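Local structure of cellulosomal scaffoldin adaptor protein B (Acetivibrio cellulolyticus, 3BWZ) at residues 33-38 with 96-101; 39-44 with 116-121; 47-50 with 56-59; 88-93 with 134-139; 142-145 with 151-154. The protein serves as an adaptor scaffoldin of the cellulosome, here represented by a type II cohesin module that probably binds a dockerin partner, as its relatives do. All coordinates share one frame; numbering follows the deposited sequence.

How the contacts relate
Strand 34-42 runs through the arrangement. Contact 1 lies on its first half and contact 2, centred about 26 Å away on the opposite side of the chain's centre, on its second. Two of its neighbours, strands 88-94 and 143-147, carry contacts 4 and 5, whose centres are about 10 Å apart. Contact 3 lies beside contact 2, with centres about 7 Å apart, and is nested in the loop that contact 2 closes. Contacts 1, 2 and 4 interlock along the chain, whereas contact 5 closes last. Together they join the beta sandwich of the cohesin module to its helix and connecting loops: contact 2 fills the interior, and the others fasten peripheral segments to strands.

Contact 1 (33-38 with 96-101); sequences NFSGCQ and VSLDDY
Tyr-101 reaches from the helix to the start of strand 34-42, where its OH donates to Phe-34 O over 2.6 Å. The approach is nearly head-on, with a C=O...donor angle of 174°, and the carbonyl oxygen lies at the edge of the phenol ring, in its plane. With chi1 at -180°, CG stands opposite the backbone N, which sends the ring out from the helix to put OH at Phe-34 O. The same hydroxyl is bonded to Glu-108 N, and the two partners fix its position; tyrosine supplies both ring and polar tip.

The apolar part centres on Ser-35. Its CB sits 3.7 Å from Leu-98 CD2 and 3.8 Å from Tyr-101 CE2, touching both a methyl and a ring carbon. A small residue fits here, and its OG is satisfied by Asp-147 O. Gly-36 N lies over the centre of the Phe-34 ring, 3.5 Å above its plane.

Tyr-95 and Trp-148 meet the Tyr-101 ring edge-to-face, and Phe-74 also touches it. Ser-35 pairs through its backbone with Tyr-95 and Phe-146. Helix 98-104, which follows strand 88-94, packs through Tyr-101 against the start of strand 34-42 and Trp-148, just after strand 143-147.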
# COMPACT_ATOMS: atom_id res chain seq x y z
N ASN A 33 12.25 12.32 -6.05
CA ASN A 33 12.69 12.65 -4.69
C ASN A 33 11.74 12.15 -3.61
O ASN A 33 11.65 12.73 -2.54
CB ASN A 33 12.95 14.16 -4.56
CG ASN A 33 14.04 14.65 -5.48
OD1 ASN A 33 14.09 15.86 -5.84
ND2 ASN A 33 14.92 13.78 -5.86
N PHE A 34 11.11 11.01 -3.87
CA PHE A 34 10.20 10.39 -2.93
C PHE A 34 10.84 10.12 -1.58
O PHE A 34 11.92 9.56 -1.52
CB PHE A 34 9.73 9.06 -3.53
CG PHE A 34 8.81 8.27 -2.63
CD1 PHE A 34 9.26 7.16 -1.93
CD2 PHE A 34 7.49 8.63 -2.49
CE1 PHE A 34 8.39 6.43 -1.15
CE2 PHE A 34 6.64 7.90 -1.72
CZ PHE A 34 7.10 6.81 -1.04
N SER A 35 10.13 10.42 -0.49
CA SER A 35 10.60 10.15 0.86
C SER A 35 9.60 9.46 1.79
O SER A 35 9.96 9.17 2.91
CB SER A 35 11.03 11.42 1.55
OG SER A 35 9.90 12.16 2.00
N GLY A 36 8.38 9.21 1.33
CA GLY A 36 7.39 8.65 2.22
C GLY A 36 5.99 8.85 1.71
O GLY A 36 5.76 9.53 0.72
N CYS A 37 5.04 8.26 2.42
CA CYS A 37 3.66 8.31 1.98
C CYS A 37 2.69 8.07 3.12
O CYS A 37 3.06 7.49 4.14
CB CYS A 37 3.39 7.31 0.86
SG CYS A 37 3.71 5.58 1.27
N GLN A 38 1.46 8.50 2.94
CA GLN A 38 0.32 8.06 3.71
C GLN A 38 -0.69 7.50 2.72
O GLN A 38 -0.99 8.14 1.70
CB GLN A 38 -0.32 9.18 4.53
CG GLN A 38 -1.52 8.69 5.29
CD GLN A 38 -2.24 9.71 6.14
OE1 GLN A 38 -1.99 10.93 6.05
NE2 GLN A 38 -3.17 9.24 6.94
N VAL A 96 12.31 10.49 8.29
CA VAL A 96 12.33 11.71 9.07
C VAL A 96 13.65 12.46 8.91
O VAL A 96 13.66 13.69 8.91
CB VAL A 96 12.04 11.40 10.56
CG1 VAL A 96 12.18 12.64 11.44
CG2 VAL A 96 10.65 10.78 10.70
N SER A 97 14.76 11.74 8.75
CA SER A 97 16.08 12.36 8.65
C SER A 97 16.33 12.79 7.22
O SER A 97 17.17 12.23 6.49
CB SER A 97 17.15 11.39 9.13
OG SER A 97 16.96 11.07 10.48
N LEU A 98 15.58 13.82 6.80
CA LEU A 98 15.56 14.20 5.39
C LEU A 98 16.81 14.91 4.91
O LEU A 98 17.19 14.75 3.76
CB LEU A 98 14.31 15.03 5.09
CG LEU A 98 12.98 14.28 5.24
CD1 LEU A 98 11.81 15.20 4.97
CD2 LEU A 98 12.92 13.06 4.30
N ASP A 99 17.44 15.71 5.76
CA ASP A 99 18.68 16.35 5.38
C ASP A 99 19.70 15.29 4.94
O ASP A 99 20.33 15.39 3.88
CB ASP A 99 19.25 17.14 6.59
CG ASP A 99 18.41 18.33 7.02
OD1 ASP A 99 17.51 18.76 6.29
OD2 ASP A 99 18.69 18.87 8.12
N ASP A 100 19.84 14.24 5.74
CA ASP A 100 20.77 13.17 5.44
C ASP A 100 20.37 12.41 4.19
O ASP A 100 21.22 12.03 3.38
CB ASP A 100 20.94 12.25 6.63
CG ASP A 100 21.67 12.93 7.79
OD1 ASP A 100 22.43 13.90 7.56
OD2 ASP A 100 21.42 12.50 8.91
N TYR A 101 19.07 12.18 4.01
CA TYR A 101 18.59 11.51 2.80
C TYR A 101 18.90 12.32 1.56
O TYR A 101 19.39 11.79 0.56
CB TYR A 101 17.10 11.23 2.98
CG TYR A 101 16.39 10.53 1.83
CD1 TYR A 101 16.92 9.42 1.20
CD2 TYR A 101 15.18 10.99 1.39
CE1 TYR A 101 16.24 8.78 0.17
CE2 TYR A 101 14.47 10.36 0.39
CZ TYR A 101 15.00 9.25 -0.23
OH TYR A 101 14.34 8.59 -1.24

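Contact 2 (39-44 with 116-121); sequences LNMKYD and VKFKVL
Val-116 meets Met-41 first, its CG2 methyl 4.0 Å from Met-41 SD, with the two side chains running alongside each other, antiparallel. Methionine is modelled in two conformations, and in the one described here a bend at chi3 (68°) turns CE back for a loose approach to the ring of the next inward residue.

Phe-118, two residues on and on the same face of the strand, contributes the largest share. Its CZ lies 4.5 Å from Met-41 CE, which sits at the ring edge. Its CE2 presses on one face of the Tyr-43 ring, 3.6 Å from Tyr-43 CG and off-centre toward the rim. The two form an oblique aromatic pair, rings inclined at 55°, centroids 5.2 Å apart. Tyr-43 CG stands between its backbone N and carbonyl carbon (chi1 64°), which turns one face of the ring toward Phe-118 CE2. Leu-48 and Ile-128 also border Phe-118.

No hydrogen bond crosses between 39-44 and 116-121. Contacting backbones stay more than 9 Å apart at CA, as expected for two layers of a sandwich, and cohesion here rests on dispersion and the hydrophobic effect, for which flexible methionine and flat aromatic rings are well suited.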
# COMPACT_ATOMS: atom_id res chain seq x y z
N LEU A 39 -1.20 6.30 3.01
CA LEU A 39 -2.10 5.58 2.12
C LEU A 39 -3.32 5.11 2.87
O LEU A 39 -3.24 4.75 4.04
CB LEU A 39 -1.39 4.39 1.48
CG LEU A 39 -0.09 4.73 0.73
CD1 LEU A 39 0.59 3.46 0.27
CD2 LEU A 39 -0.32 5.65 -0.47
N ASN A 40 -4.44 5.06 2.16
CA ASN A 40 -5.70 4.59 2.70
C ASN A 40 -6.24 3.52 1.77
O ASN A 40 -6.72 3.84 0.68
CB ASN A 40 -6.67 5.77 2.82
CG ASN A 40 -7.93 5.43 3.56
OD1 ASN A 40 -9.04 5.35 2.96
ND2 ASN A 40 -7.80 5.20 4.85
N MET A 41 -6.18 2.28 2.23
CA MET A 41 -6.57 1.11 1.45
C MET A 41 -7.92 0.60 1.93
O MET A 41 -8.24 0.64 3.12
CB MET A 41 -5.58 -0.01 1.57
CG MET A 41 -4.29 0.31 0.91
SD MET A 41 -3.07 -0.97 1.15
CE MET A 41 -3.75 -2.34 0.21
N LYS A 42 -8.71 0.08 1.00
CA LYS A 42 -10.01 -0.50 1.26
C LYS A 42 -10.10 -1.89 0.66
O LYS A 42 -9.67 -2.13 -0.46
CB LYS A 42 -11.11 0.40 0.67
CG LYS A 42 -12.53 -0.07 0.87
CD LYS A 42 -13.02 0.14 2.28
CE LYS A 42 -14.43 -0.37 2.48
NZ LYS A 42 -14.50 -1.85 2.40
N TYR A 43 -10.65 -2.81 1.43
CA TYR A 43 -10.90 -4.18 0.97
C TYR A 43 -12.21 -4.64 1.58
O TYR A 43 -12.74 -4.00 2.50
CB TYR A 43 -9.73 -5.12 1.34
CG TYR A 43 -9.56 -5.27 2.83
CD1 TYR A 43 -10.13 -6.32 3.52
CD2 TYR A 43 -8.88 -4.32 3.56
CE1 TYR A 43 -10.02 -6.44 4.89
CE2 TYR A 43 -8.75 -4.42 4.94
CZ TYR A 43 -9.32 -5.47 5.61
OH TYR A 43 -9.23 -5.53 6.98
N ASP A 44 -12.73 -5.76 1.09
CA ASP A 44 -13.99 -6.30 1.59
C ASP A 44 -13.66 -7.31 2.67
O ASP A 44 -13.12 -8.37 2.37
CB ASP A 44 -14.78 -6.96 0.45
CG ASP A 44 -16.11 -7.50 0.90
OD1 ASP A 44 -16.32 -7.68 2.13
OD2 ASP A 44 -16.96 -7.76 0.01
N VAL A 116 0.98 -5.72 1.55
CA VAL A 116 -0.13 -6.20 2.38
C VAL A 116 -0.53 -7.55 1.83
O VAL A 116 -0.94 -7.67 0.68
CB VAL A 116 -1.35 -5.23 2.40
CG1 VAL A 116 -2.44 -5.83 3.31
CG2 VAL A 116 -0.92 -3.87 2.88
N LYS A 117 -0.44 -8.57 2.68
CA LYS A 117 -0.87 -9.90 2.34
C LYS A 117 -2.30 -10.10 2.83
O LYS A 117 -2.66 -9.69 3.92
CB LYS A 117 0.07 -10.92 2.95
CG LYS A 117 1.43 -10.90 2.27
CD LYS A 117 2.46 -11.72 3.00
CE LYS A 117 3.74 -11.81 2.24
NZ LYS A 117 3.64 -12.74 1.09
N PHE A 118 -3.08 -10.79 2.01
CA PHE A 118 -4.47 -11.09 2.31
C PHE A 118 -4.74 -12.58 2.20
O PHE A 118 -4.43 -13.20 1.18
CB PHE A 118 -5.43 -10.36 1.36
CG PHE A 118 -5.45 -8.88 1.52
CD1 PHE A 118 -4.68 -8.06 0.69
CD2 PHE A 118 -6.27 -8.28 2.45
CE1 PHE A 118 -4.72 -6.70 0.83
CE2 PHE A 118 -6.32 -6.91 2.58
CZ PHE A 118 -5.55 -6.13 1.77
N LYS A 119 -5.36 -13.13 3.23
CA LYS A 119 -5.90 -14.48 3.18
C LYS A 119 -7.28 -14.44 2.53
O LYS A 119 -8.12 -13.62 2.89
CB LYS A 119 -5.98 -15.04 4.59
CG LYS A 119 -6.51 -16.44 4.86
CD LYS A 119 -6.95 -16.60 6.36
CE LYS A 119 -5.86 -16.25 7.38
NZ LYS A 119 -6.38 -16.23 8.80
N VAL A 120 -7.51 -15.35 1.58
CA VAL A 120 -8.79 -15.43 0.89
C VAL A 120 -9.78 -16.22 1.73
O VAL A 120 -9.62 -17.44 1.93
CB VAL A 120 -8.63 -16.08 -0.51
CG1 VAL A 120 -9.98 -16.20 -1.20
CG2 VAL A 120 -7.62 -15.27 -1.35
N LEU A 121 -10.80 -15.53 2.22
CA LEU A 121 -11.84 -16.15 3.04
C LEU A 121 -12.93 -16.79 2.18
O LEU A 121 -13.49 -17.83 2.56
CB LEU A 121 -12.50 -15.12 3.96
CG LEU A 121 -11.55 -14.36 4.88
CD1 LEU A 121 -12.33 -13.36 5.77
CD2 LEU A 121 -10.69 -15.30 5.72

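Contact 3 (47-50 with 56-59); sequences VLQP and VAYT
Pro-50 O is held by two donors. Tyr-58 N gives it a nearly straight hydrogen bond, 3.0 Å long with an N-H...O angle of 172°. A water donates as well, 2.9 Å from Pro-50 O, and the same water donates to Tyr-58 O at 2.9 Å. It therefore bridges the two segments beside the direct bond and satisfies a second carbonyl.

The side chains reinforce this pairing. Pro-50 CB lies over the face of the Tyr-58 ring, 3.8 Å from its centroid and only 14° off the normal, a clear CH-pi contact. Tyr-58 CG sits beside its backbone N (chi1 -79°), which swings the ring back under the proline. The rigid pyrrolidine offers firm C-H groups to the aromatic face, while Tyr-43 and Phe-118 border the proline and Val-116 touches the tyrosine.

At the more open margin, the extended Gln-49 chain brings CD to 4.2 Å from Ala-57 CB, a light contact for which a small methyl is enough.

The loop after strand 48-51 thus folds back on the strand's end before strand 65-66 rejoins strand 111-120. Such an interruption of an edge strand is consistent with the beta flaps that distinguish type II cohesins.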
# COMPACT_ATOMS: atom_id res chain seq x y z
N VAL A 47 -14.41 -11.00 2.45
CA VAL A 47 -13.74 -11.78 1.40
C VAL A 47 -12.26 -11.99 1.66
O VAL A 47 -11.75 -13.07 1.38
CB VAL A 47 -13.98 -11.13 0.03
CG1 VAL A 47 -13.30 -11.93 -1.09
CG2 VAL A 47 -15.48 -11.02 -0.26
N LEU A 48 -11.59 -10.96 2.17
CA LEU A 48 -10.14 -10.98 2.38
C LEU A 48 -9.83 -10.57 3.80
O LEU A 48 -10.52 -9.71 4.37
CB LEU A 48 -9.44 -10.00 1.44
CG LEU A 48 -9.61 -10.24 -0.07
CD1 LEU A 48 -8.87 -9.14 -0.83
CD2 LEU A 48 -9.14 -11.64 -0.51
N GLN A 49 -8.74 -11.12 4.34
CA GLN A 49 -8.27 -10.76 5.69
C GLN A 49 -6.79 -10.43 5.64
O GLN A 49 -6.00 -11.28 5.23
CB GLN A 49 -8.46 -11.92 6.65
CG GLN A 49 -7.94 -11.63 8.05
CD GLN A 49 -8.07 -12.79 9.00
OE1 GLN A 49 -8.34 -12.60 10.22
NE2 GLN A 49 -7.91 -13.95 8.49
N PRO A 50 -6.37 -9.22 6.07
CA PRO A 50 -4.95 -8.90 6.03
C PRO A 50 -4.19 -9.68 7.10
O PRO A 50 -4.63 -9.75 8.27
CB PRO A 50 -4.93 -7.39 6.28
CG PRO A 50 -6.15 -7.11 7.05
CD PRO A 50 -7.18 -8.09 6.57
N VAL A 56 -0.00 -14.03 10.73
CA VAL A 56 -0.85 -13.60 11.82
C VAL A 56 -1.76 -12.46 11.35
O VAL A 56 -1.34 -11.52 10.68
CB VAL A 56 0.01 -13.19 13.03
CG1 VAL A 56 -0.86 -12.72 14.17
CG2 VAL A 56 0.92 -14.34 13.45
N ALA A 57 -3.03 -12.50 11.75
CA ALA A 57 -3.98 -11.46 11.39
C ALA A 57 -3.51 -10.09 11.85
O ALA A 57 -3.06 -9.92 12.98
CB ALA A 57 -5.33 -11.75 11.99
N TYR A 58 -3.66 -9.09 11.00
CA TYR A 58 -3.46 -7.71 11.44
C TYR A 58 -4.42 -7.41 12.56
O TYR A 58 -5.57 -7.83 12.52
CB TYR A 58 -3.79 -6.71 10.33
CG TYR A 58 -2.75 -6.49 9.25
CD1 TYR A 58 -1.83 -7.47 8.90
CD2 TYR A 58 -2.73 -5.29 8.55
CE1 TYR A 58 -0.91 -7.25 7.88
CE2 TYR A 58 -1.82 -5.07 7.54
CZ TYR A 58 -0.93 -6.05 7.19
OH TYR A 58 -0.04 -5.82 6.15
N THR A 59 -3.94 -6.61 13.52
CA THR A 59 -4.79 -5.95 14.50
C THR A 59 -5.12 -4.54 13.99
O THR A 59 -4.74 -4.16 12.89
CB THR A 59 -4.06 -5.80 15.84
OG1 THR A 59 -3.05 -4.81 15.67
CG2 THR A 59 -3.47 -7.13 16.30
O HOH W 1 -6.74 -8.89 10.09

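Contact 4 (88-93 with 134-139); sequences ILNFSK and TSVPNA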
# COMPACT_ATOMS: atom_id res chain seq x y z
N ILE A 88 -10.62 -1.11 6.25
CA ILE A 88 -9.85 0.09 5.93
C ILE A 88 -8.49 -0.02 6.61
O ILE A 88 -8.42 -0.23 7.82
CB ILE A 88 -10.55 1.38 6.42
CG1 ILE A 88 -11.94 1.54 5.80
CG2 ILE A 88 -9.66 2.62 6.11
CD1 ILE A 88 -12.79 2.55 6.54
N LEU A 89 -7.41 0.16 5.84
CA LEU A 89 -6.05 0.21 6.36
C LEU A 89 -5.53 1.62 6.05
O LEU A 89 -5.39 1.99 4.88
CB LEU A 89 -5.14 -0.82 5.67
CG LEU A 89 -5.66 -2.26 5.61
CD1 LEU A 89 -4.66 -3.14 4.86
CD2 LEU A 89 -5.93 -2.81 7.01
N ASN A 90 -5.23 2.39 7.08
CA ASN A 90 -4.70 3.75 6.92
C ASN A 90 -3.33 3.75 7.57
O ASN A 90 -3.21 3.47 8.75
CB ASN A 90 -5.68 4.75 7.60
CG ASN A 90 -5.31 6.24 7.48
OD1 ASN A 90 -6.24 7.14 7.53
ND2 ASN A 90 -4.08 6.56 7.57
N PHE A 91 -2.28 4.01 6.80
CA PHE A 91 -0.95 3.95 7.34
C PHE A 91 -0.04 4.97 6.71
O PHE A 91 -0.28 5.44 5.61
CB PHE A 91 -0.36 2.53 7.20
CG PHE A 91 -0.31 2.02 5.78
CD1 PHE A 91 0.81 2.20 4.99
CD2 PHE A 91 -1.41 1.35 5.24
CE1 PHE A 91 0.81 1.74 3.67
CE2 PHE A 91 -1.39 0.87 3.94
CZ PHE A 91 -0.26 1.07 3.18
N SER A 92 1.02 5.30 7.46
CA SER A 92 2.02 6.25 7.03
C SER A 92 3.39 5.64 7.23
O SER A 92 3.63 5.01 8.26
CB SER A 92 1.91 7.56 7.82
OG SER A 92 2.80 8.54 7.30
N LYS A 93 4.28 5.87 6.27
CA LYS A 93 5.63 5.35 6.30
C LYS A 93 6.50 6.38 5.63
O LYS A 93 6.32 6.64 4.44
CB LYS A 93 5.63 4.02 5.51
CG LYS A 93 6.85 3.20 5.54
CD LYS A 93 6.62 1.85 4.86
CE LYS A 93 7.83 1.03 4.96
NZ LYS A 93 7.57 -0.29 4.39
N THR A 134 -12.22 11.08 5.01
CA THR A 134 -12.27 12.33 5.73
C THR A 134 -11.03 12.57 6.60
O THR A 134 -10.71 13.72 6.91
CB THR A 134 -13.52 12.43 6.60
OG1 THR A 134 -13.55 11.34 7.51
CG2 THR A 134 -14.78 12.41 5.77
N SER A 135 -10.31 11.51 6.94
CA SER A 135 -9.09 11.62 7.71
C SER A 135 -7.93 12.21 6.95
O SER A 135 -6.96 12.63 7.56
CB SER A 135 -8.68 10.24 8.23
OG SER A 135 -9.68 9.66 9.03
N VAL A 136 -8.00 12.21 5.61
CA VAL A 136 -6.86 12.58 4.79
C VAL A 136 -7.34 13.56 3.70
O VAL A 136 -7.47 13.21 2.52
CB VAL A 136 -6.15 11.35 4.19
CG1 VAL A 136 -4.82 11.80 3.62
CG2 VAL A 136 -5.90 10.28 5.25
N PRO A 137 -7.59 14.82 4.09
CA PRO A 137 -8.10 15.80 3.14
C PRO A 137 -7.22 16.06 1.92
O PRO A 137 -7.73 16.53 0.92
CB PRO A 137 -8.27 17.07 3.96
CG PRO A 137 -8.13 16.71 5.35
CD PRO A 137 -7.56 15.35 5.46
N ASN A 138 -5.90 15.80 2.01
CA ASN A 138 -4.98 15.96 0.90
C ASN A 138 -4.79 14.79 0.01
O ASN A 138 -3.99 14.86 -0.91
CB ASN A 138 -3.55 16.30 1.43
CG ASN A 138 -3.50 17.63 2.08
OD1 ASN A 138 -3.97 18.65 1.49
ND2 ASN A 138 -2.97 17.69 3.24
N ALA A 139 -5.51 13.70 0.25
CA ALA A 139 -5.30 12.53 -0.56
C ALA A 139 -5.70 12.75 -2.00
O ALA A 139 -6.69 13.40 -2.30
CB ALA A 139 -6.08 11.35 0.02
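Asn-90 directs its amide toward Val-136 and Ser-135 because CG lies opposite the backbone N (chi1 -178°), extending the side chain outward from strand 88-94. On the other side, Val-136 has CG1 anti to its N (chi1 -167°), which leaves CG2 as the methyl facing the asparagine. The two side chains approach head-on: Asn-90 CG is 4.7 Å from Val-136 CG2 and 5.3 Å from Ser-135 CB. Which amide atom is oxygen and which is nitrogen is doubtful, so the contact is best read as van der Waals packing of a flat polar group against two carbons.

Residues 134-139 belong to the connection between strands 126-130 and 143-147, both paired with strand 34-42. A strand interrupted in this way is consistent with the second beta flap of type II cohesins, and the face that it borders, formed by strands 77-83, 88-94 and 34-42, probably corresponds to the face that binds dockerin in relatives.

A type I turn from Val-136 to Ala-139 shapes the connection, closed by Ala-139 N to Val-136 O at 3.0 Å. Pro-137 fits its second position, since the ring already fixes phi near the required value. Val-136, the buried first residue of the turn, also packs on Gln-38 and Val-144, whereas Ser-135 stays at the exposed margin.

Contact 5 (142-145 with 151-154); sequences GTVL and DRIQ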
# COMPACT_ATOMS: atom_id res chain seq x y z
N GLY A 142 -6.81 8.49 -2.27
CA GLY A 142 -6.33 7.73 -1.13
C GLY A 142 -4.84 7.72 -0.92
O GLY A 142 -4.36 6.98 -0.07
N THR A 143 -4.11 8.57 -1.66
CA THR A 143 -2.66 8.60 -1.59
C THR A 143 -2.12 9.99 -1.27
O THR A 143 -2.58 10.98 -1.83
CB THR A 143 -2.01 8.07 -2.91
OG1 THR A 143 -2.11 9.03 -3.96
CG2 THR A 143 -2.62 6.74 -3.35
N VAL A 144 -1.11 10.02 -0.40
CA VAL A 144 -0.34 11.23 -0.16
C VAL A 144 1.12 10.80 -0.29
O VAL A 144 1.56 9.92 0.45
CB VAL A 144 -0.59 11.85 1.22
CG1 VAL A 144 0.25 13.10 1.37
CG2 VAL A 144 -2.03 12.18 1.39
N LEU A 145 1.84 11.41 -1.24
CA LEU A 145 3.26 11.13 -1.42
C LEU A 145 4.06 12.35 -1.01
O LEU A 145 3.62 13.48 -1.28
CB LEU A 145 3.54 10.77 -2.88
CG LEU A 145 2.65 9.70 -3.52
CD1 LEU A 145 3.12 9.44 -4.95
CD2 LEU A 145 2.57 8.43 -2.69
N ASP A 151 7.66 18.01 1.63
CA ASP A 151 6.47 18.56 0.99
C ASP A 151 5.69 17.46 0.30
O ASP A 151 6.23 16.50 -0.19
CB ASP A 151 6.86 19.61 -0.03
CG ASP A 151 7.56 20.80 0.59
OD1 ASP A 151 7.15 21.22 1.70
OD2 ASP A 151 8.55 21.28 0.00
N ARG A 152 4.39 17.65 0.22
CA ARG A 152 3.54 16.77 -0.56
C ARG A 152 3.82 16.94 -2.03
O ARG A 152 4.05 18.06 -2.53
CB ARG A 152 2.06 17.03 -0.30
CG ARG A 152 1.63 16.57 1.06
CD ARG A 152 0.13 16.73 1.30
NE ARG A 152 -0.20 18.13 1.18
CZ ARG A 152 -0.65 18.77 0.11
NH1 ARG A 152 -1.03 18.16 -1.02
NH2 ARG A 152 -0.78 20.07 0.22
N ILE A 153 3.81 15.82 -2.74
CA ILE A 153 3.87 15.80 -4.18
C ILE A 153 2.43 15.84 -4.64
O ILE A 153 1.70 14.86 -4.55
CB ILE A 153 4.60 14.54 -4.65
CG1 ILE A 153 6.04 14.56 -4.12
CG2 ILE A 153 4.56 14.41 -6.18
CD1 ILE A 153 6.80 13.26 -4.31
N GLN A 154 2.01 17.04 -5.05
CA GLN A 154 0.59 17.42 -5.20
C GLN A 154 0.03 17.11 -6.57
O GLN A 154 -1.17 17.27 -6.78
CB GLN A 154 0.43 18.94 -4.89
CG GLN A 154 -0.53 19.87 -5.72
CD GLN A 154 0.13 20.53 -6.92
OE1 GLN A 154 -0.44 21.45 -7.51
NE2 GLN A 154 1.35 20.10 -7.26
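Leu-145 O and Ile-153 N form the firm centre of this contact, a hydrogen bond of 2.8 Å that is almost straight at 176°. Arg-152 CA adds a weaker C-H...O contact to the same oxygen at 3.4 Å, so the carbonyl faces the loop backbone closely along two successive residues. Beside it, Leu-145 CB and Ile-153 CB stand 4.3 Å apart. Branched aliphatic residues suit this inner side: Leu-145 goes on to pack against Cys-37, Ile-7 and Tyr-157, and Ile-153 meets Ile-31.

On the outer side the packing is made by the shaft of a charged residue. Arg-152 crosses Val-144 obliquely, its CD 3.6 Å and its CG 3.7 Å from Val-144 CG1. A bend at chi3 (-61°) then turns the guanidinium away from the valine, where it passes near Asn-138. The methylene groups thus cover a beta-branched residue while the charge stays at the exposed surface. Asp-151 is exposed as well, its side chain starting away from the strand, though its backbone N is bonded to Asp-147 OD1, at the end of strand 143-147.

The chemistry is thus divided: a single strand-like backbone bond sets the alignment of the loop with the end of strand 143-147, aliphatic carbons flank it, and the flanking charges remain where water can solvate them, so that holding the loop probably costs little desolvation of charge.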